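Local coordinates for nitrogenase molybdenum-iron protein alpha chain (Clostridium pasteurianum, PDB 4WES), which forms, with the beta chain, the molybdenum-iron component of nitrogenase and carries the iron-molybdenum cofactor where dinitrogen is reduced to ammonia, at the interface of chains A and B and the interface of chains A and C. Residues are numbered along the deposited sequence; one frame, centred on the assembly and turned at random. Chains: chain A, Nitrogenase molybdenum-iron protein alpha chain; chain B/C, Nitrogenase molybdenum-iron protein beta chain.

Contact 1: the interface of chains A and B. Residues chain A 469, 472, 477, 512; chain B 304-305, 307.
A:Gln472 reaches B:Ile304 and B:Asp305 through two waters that share its side-chain amide nitrogen. NE2 of A:Gln472 lies 2.8 Å from the oxygen of water 2 and gives it a fairly straight bond, 161° at the hydrogen. The other N-H points to water 1, whose oxygen is 3.0 Å from NE2 of A:Gln472. Water 1 goes on to the main-chain O of B:Ile304, near the end of helix 290-305. Water 2 goes on to the carboxylate of B:Asp305, with OD1 2.7 Å from the water oxygen. Two N-H groups and two waters should limit rotation of the amide. A:Gln472 gets there by running extended beyond CG from helix 465-473.

Water 2 also sits at the edge of the A:Phe469 ring, in its plane. That ring meets B:Asp305 by its CD1–CE1 side, with CE1 3.5 Å from OD1 of B:Asp305. The ring and carboxylate planes are turned 70° apart.

B:Ile304 runs past A:Gln472 in the opposite direction and crosses the indole of A:Trp512 at about a right angle. Its CG2 and CD1 methyls both lie over one face of the six-membered ring, toward its edge, with CG2 3.7 Å from CH2 of A:Trp512 and CD1 nearest CE3 and CZ3. With chi1 at -65°, CG1 lies beside the backbone N and both branches can touch the indole. The side chains of A:Leu477 and B:Gln307 also cross at about a right angle, with the leucine methyl CD1 3.9 Å from NE2 of B:Gln307.

B:Asp305 also belongs to a beta-chain site for an iron(II) ion. The patch joins an alpha chain to a beta chain of the tetramer by mixed water-bridged and apolar contact.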
ATOM      1  N   PHE A 469     -10.323  19.678  13.278  1.00  8.00           N
ATOM      2  CA  PHE A 469     -11.211  19.288  12.184  1.00  8.02           C
ATOM      3  C   PHE A 469     -12.554  20.036  12.226  1.00  9.17           C
ATOM      4  O   PHE A 469     -13.174  20.216  11.183  1.00  9.27           O
ATOM      5  CB  PHE A 469     -11.369  17.773  12.111  1.00  8.63           C
ATOM      6  CG  PHE A 469     -10.063  17.077  11.928  1.00  8.27           C
ATOM      7  CD1 PHE A 469      -9.321  17.246  10.762  1.00  8.40           C
ATOM      8  CD2 PHE A 469      -9.557  16.237  12.915  1.00  8.97           C
ATOM      9  CE1 PHE A 469      -8.086  16.647  10.604  1.00  9.38           C
ATOM     10  CE2 PHE A 469      -8.334  15.630  12.750  1.00  8.98           C
ATOM     11  CZ  PHE A 469      -7.602  15.832  11.615  1.00  9.13           C
ATOM     12  N   GLN A 472     -11.602  23.121  10.360  1.00  8.35           N
ATOM     13  CA  GLN A 472     -11.346  22.873   8.937  1.00  8.37           C
ATOM     14  C   GLN A 472     -12.590  22.423   8.161  1.00  8.64           C
ATOM     15  O   GLN A 472     -12.690  22.719   6.972  1.00  9.10           O
ATOM     16  CB  GLN A 472     -10.172  21.920   8.744  1.00  8.08           C
ATOM     17  CG  GLN A 472      -8.897  22.504   9.315  1.00  8.32           C
ATOM     18  CD  GLN A 472      -7.603  21.955   8.776  1.00  7.91           C
ATOM     19  OE1 GLN A 472      -6.574  22.658   8.822  1.00  8.88           O
ATOM     20  NE2 GLN A 472      -7.589  20.722   8.311  1.00  8.39           N
ATOM     21  N   LEU A 477      -8.241  27.135   7.910  1.00  8.94           N
ATOM     22  CA  LEU A 477      -7.065  26.396   8.306  1.00  8.43           C
ATOM     23  C   LEU A 477      -6.910  26.354   9.818  1.00  8.07           C
ATOM     24  O   LEU A 477      -7.016  27.381  10.495  1.00  9.14           O
ATOM     25  CB  LEU A 477      -5.824  27.071   7.722  1.00  8.91           C
ATOM     26  CG  LEU A 477      -4.496  26.405   8.054  1.00  8.77           C
ATOM     27  CD1 LEU A 477      -4.377  25.045   7.405  1.00  9.67           C
ATOM     28  CD2 LEU A 477      -3.328  27.302   7.666  1.00 10.39           C
ATOM     29  N   TRP A 512      -8.795  24.112  -0.512  1.00  9.13           N
ATOM     30  CA  TRP A 512      -9.639  25.066   0.167  1.00 10.09           C
ATOM     31  C   TRP A 512     -10.592  25.786  -0.796  1.00 11.23           C
ATOM     32  O   TRP A 512     -11.670  26.204  -0.366  1.00 15.18           O
ATOM     33  CB  TRP A 512      -8.817  26.120   0.915  1.00 10.33           C
ATOM     34  CG  TRP A 512      -7.995  25.623   2.070  1.00  9.79           C
ATOM     35  CD1 TRP A 512      -6.653  25.653   2.178  1.00 10.37           C
ATOM     36  CD2 TRP A 512      -8.481  25.008   3.272  1.00  9.10           C
ATOM     37  NE1 TRP A 512      -6.262  25.133   3.378  1.00 10.51           N
ATOM     38  CE2 TRP A 512      -7.362  24.734   4.081  1.00  9.28           C
ATOM     39  CE3 TRP A 512      -9.757  24.733   3.774  1.00  9.26           C
ATOM     40  CZ2 TRP A 512      -7.478  24.156   5.338  1.00  9.61           C
ATOM     41  CZ3 TRP A 512      -9.866  24.147   5.037  1.00 10.23           C
ATOM     42  CH2 TRP A 512      -8.714  23.876   5.809  1.00  9.12           C
TER
ATOM     43  N   ILE B 304      -7.737  17.754   2.059  1.00  7.77           N
ATOM     44  CA  ILE B 304      -7.418  18.694   3.101  1.00  7.68           C
ATOM     45  C   ILE B 304      -6.760  17.951   4.278  1.00  7.49           C
ATOM     46  O   ILE B 304      -5.707  18.406   4.778  1.00  7.87           O
ATOM     47  CB  ILE B 304      -8.648  19.491   3.540  1.00  8.11           C
ATOM     48  CG1 ILE B 304      -9.131  20.366   2.384  1.00  9.23           C
ATOM     49  CG2 ILE B 304      -8.301  20.370   4.736  1.00  9.45           C
ATOM     50  CD1 ILE B 304     -10.479  21.016   2.594  1.00 10.25           C
ATOM     51  N   ASP B 305      -7.320  16.853   4.734  1.00  7.48           N
ATOM     52  CA  ASP B 305      -6.757  16.135   5.865  1.00  7.42           C
ATOM     53  C   ASP B 305      -5.306  15.733   5.611  1.00  7.76           C
ATOM     54  O   ASP B 305      -4.458  15.809   6.524  1.00  7.69           O
ATOM     55  CB  ASP B 305      -7.579  14.887   6.213  1.00  8.01           C
ATOM     56  CG  ASP B 305      -8.937  15.203   6.886  1.00  8.03           C
ATOM     57  OD1 ASP B 305      -9.138  16.363   7.324  1.00  8.42           O
ATOM     58  OD2 ASP B 305      -9.750  14.248   6.972  1.00  8.19           O
ATOM     59  N   GLN B 307      -3.166  17.108   3.493  1.00  7.31           N
ATOM     60  CA  GLN B 307      -2.503  18.120   2.706  1.00  8.02           C
ATOM     61  C   GLN B 307      -1.011  18.269   3.006  1.00  7.29           C
ATOM     62  O   GLN B 307      -0.221  18.545   2.088  1.00  7.82           O
ATOM     63  CB  GLN B 307      -3.179  19.484   2.842  1.00  7.80           C
ATOM     64  CG  GLN B 307      -3.253  20.063   4.226  1.00  9.06           C
ATOM     65  CD  GLN B 307      -2.343  21.191   4.570  1.00 29.19           C
ATOM     66  OE1 GLN B 307      -1.267  21.403   4.048  1.00 11.09           O
ATOM     67  NE2 GLN B 307      -2.987  22.159   5.243  1.00 47.03           N
TER
HETATM   68  O   HOH W   1      -5.172  19.281   7.404  1.00  9.01           O
HETATM   69  O   HOH W   2      -9.769  18.996   7.706  1.00 10.05           O

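Contact 2: the interface of chains A and C. Residues chain A 76, 110, 115, 145-146; chain C 106, 110, 141-142.
A:Ile115 of helix 112-117 lies across the ring of C:Tyr142, the two side chains meeting at about a right angle. CG1 of A:Ile115 stands over the ring centre, a CH-pi contact at 3.5 Å from the centroid. CD1 of the same isoleucine branch reaches the CD1–CE1 side of that ring. It also faces C:Thr110, at 3.9 Å from the hydroxyl OG1.

C:Tyr142 has CG between its backbone N and carbonyl carbon, chi1 47°, a turn that sets the ring against A:Ile115. Its CB packs near the main-chain O of A:Met110, at 3.4 Å.

Two prolines of chain A border C:Cys106. A:Pro76 presents CG to CB of C:Cys106 and, 3.7 Å away, to OG of C:Ser141. A:Pro146 comes with the CD and CG part of its ring, CD lying 3.9 Å from SG of C:Cys106. The A:Pro146 ring also brings CB to OG1 of C:Thr110.

A:Cys145, C:Cys106 and C:Ser141 are ligand residues of the [8Fe-7S] P-cluster, which the alpha and beta chains share. CB of A:Cys145 lies 4.1 Å from SG of C:Cys106, so cluster-binding residues of both chains come together here. The prolines pack beside them and probably help to shield and fix the cluster.

C:Cys106 and C:Thr110 are also tied within helix 106-111. The hydroxyl OG1 of C:Thr110 donates to the main-chain O of C:Cys106, four residues earlier, at 2.7 Å. The C=O...OG1 angle is 153°, and OG1 is tilted 25° from the carbonyl plane.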
ATOM      1  N   PRO A  76      -7.036   1.784  35.848  1.00  8.84           N
ATOM      2  CA  PRO A  76      -7.485   0.980  34.728  1.00  8.70           C
ATOM      3  C   PRO A  76      -6.796   1.446  33.441  1.00  8.83           C
ATOM      4  O   PRO A  76      -5.988   2.387  33.458  1.00  9.62           O
ATOM      5  CB  PRO A  76      -9.017   1.137  34.754  1.00  9.09           C
ATOM      6  CG  PRO A  76      -9.316   2.070  35.915  1.00  9.38           C
ATOM      7  CD  PRO A  76      -8.012   2.808  36.182  1.00  9.77           C
ATOM      8  N   MET A 110      -5.886  -1.971  36.366  1.00  9.18           N
ATOM      9  CA  MET A 110      -6.775  -2.332  37.453  0.52  9.63           C
ATOM     10  C   MET A 110      -8.061  -2.973  36.922  1.00 10.15           C
ATOM     11  O   MET A 110      -8.632  -2.538  35.907  1.00 10.58           O
ATOM     12  CB  MET A 110      -7.045  -1.103  38.327  0.52  9.98           C
ATOM     13  CG  MET A 110      -5.848  -0.591  39.151  0.52 12.98           C
ATOM     14  SD  MET A 110      -6.116   0.971  40.069  0.52 14.99           S
ATOM     15  CE  MET A 110      -7.682   0.662  40.852  0.52 24.41           C
ATOM     16  N   ILE A 115     -10.644  -2.758  42.509  1.00 11.15           N
ATOM     17  CA  ILE A 115     -11.563  -1.768  43.019  1.00 11.66           C
ATOM     18  C   ILE A 115     -12.260  -2.239  44.285  1.00 11.64           C
ATOM     19  O   ILE A 115     -12.371  -1.482  45.262  1.00 13.13           O
ATOM     20  CB  ILE A 115     -12.640  -1.419  41.952  1.00 12.54           C
ATOM     21  CG1 ILE A 115     -12.009  -0.866  40.669  1.00 12.80           C
ATOM     22  CG2 ILE A 115     -13.684  -0.477  42.536  1.00 12.40           C
ATOM     23  CD1 ILE A 115     -11.324   0.455  40.812  1.00 13.38           C
ATOM     24  N   CYS A 145      -8.183   8.356  38.782  1.00  8.58           N
ATOM     25  CA  CYS A 145      -9.465   8.547  39.467  1.00  9.31           C
ATOM     26  C   CYS A 145      -9.794   7.603  40.628  1.00  9.78           C
ATOM     27  O   CYS A 145     -10.188   8.101  41.687  1.00 11.34           O
ATOM     28  CB  CYS A 145     -10.607   8.581  38.443  1.00  9.43           C
ATOM     29  SG  CYS A 145     -10.676  10.111  37.483  1.00  9.75           S
ATOM     30  N   PRO A 146      -9.713   6.266  40.458  1.00  9.13           N
ATOM     31  CA  PRO A 146     -10.199   5.416  41.557  1.00  9.97           C
ATOM     32  C   PRO A 146      -9.293   5.307  42.787  1.00 10.59           C
ATOM     33  O   PRO A 146      -9.736   4.819  43.815  1.00 11.80           O
ATOM     34  CB  PRO A 146     -10.356   4.049  40.925  1.00 11.84           C
ATOM     35  CG  PRO A 146      -9.851   4.143  39.562  1.00 17.34           C
ATOM     36  CD  PRO A 146      -9.378   5.487  39.260  1.00  9.92           C
TER
ATOM     37  N   CYS C 106     -14.477   5.066  35.281  1.00 10.23           N
ATOM     38  CA  CYS C 106     -14.098   4.421  36.533  1.00  9.78           C
ATOM     39  C   CYS C 106     -14.384   5.288  37.757  1.00 10.21           C
ATOM     40  O   CYS C 106     -14.635   4.741  38.829  1.00 11.72           O
ATOM     41  CB  CYS C 106     -12.618   4.078  36.516  1.00  9.78           C
ATOM     42  SG  CYS C 106     -11.494   5.410  36.003  1.00  9.93           S
ATOM     43  N   THR C 110     -16.787   3.874  40.544  1.00 12.02           N
ATOM     44  CA  THR C 110     -16.202   3.633  41.873  1.00 13.06           C
ATOM     45  C   THR C 110     -17.079   4.320  42.944  1.00 12.74           C
ATOM     46  O   THR C 110     -17.301   3.773  44.027  1.00 15.88           O
ATOM     47  CB  THR C 110     -14.743   4.107  41.950  1.00 12.89           C
ATOM     48  OG1 THR C 110     -13.953   3.326  41.059  1.00 13.55           O
ATOM     49  CG2 THR C 110     -14.209   3.963  43.351  1.00 15.15           C
ATOM     50  N   SER C 141     -14.411   1.247  33.567  1.00  9.95           N
ATOM     51  CA  SER C 141     -13.229   0.990  32.750  0.58  9.55           C
ATOM     52  C   SER C 141     -12.345  -0.136  33.273  1.00 10.05           C
ATOM     53  O   SER C 141     -11.470  -0.638  32.542  1.00 10.98           O
ATOM     54  CB  SER C 141     -12.397   2.252  32.603  0.58  8.40           C
ATOM     55  OG  SER C 141     -12.229   2.934  33.805  0.58  8.01           O
ATOM     56  N   TYR C 142     -12.544  -0.515  34.522  1.00  9.82           N
ATOM     57  CA  TYR C 142     -11.868  -1.651  35.105  1.00 10.24           C
ATOM     58  C   TYR C 142     -12.523  -2.984  34.740  1.00 10.26           C
ATOM     59  O   TYR C 142     -12.049  -4.015  35.181  1.00 14.16           O
ATOM     60  CB  TYR C 142     -11.758  -1.446  36.606  1.00 11.43           C
ATOM     61  CG  TYR C 142     -13.020  -1.010  37.295  1.00 11.05           C
ATOM     62  CD1 TYR C 142     -13.224   0.328  37.600  1.00 11.75           C
ATOM     63  CD2 TYR C 142     -14.014  -1.907  37.665  1.00 11.27           C
ATOM     64  CE1 TYR C 142     -14.370   0.748  38.242  1.00 12.65           C
ATOM     65  CE2 TYR C 142     -15.155  -1.504  38.331  1.00 12.47           C
ATOM     66  CZ  TYR C 142     -15.324  -0.161  38.642  1.00 13.16           C
ATOM     67  OH  TYR C 142     -16.456   0.274  39.300  1.00 15.90           O
TER

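Contact 1 and contact 2 lie about 37 Å apart, measured between the centres of their C-alpha atoms. Both use the same alpha chain but share no residue, and each meets a different copy of the beta chain. Contact 2 draws on cluster-binding segments of an alpha and a beta chain and belongs to the alpha-beta pair that encloses a P-cluster. Contact 1 uses helix 465-473 and the 3-10 helix 510-513, later in chain A, to touch the other beta chain. One alpha chain thus bridges both beta chains, which helps to join two alpha-beta pairs into the tetramer.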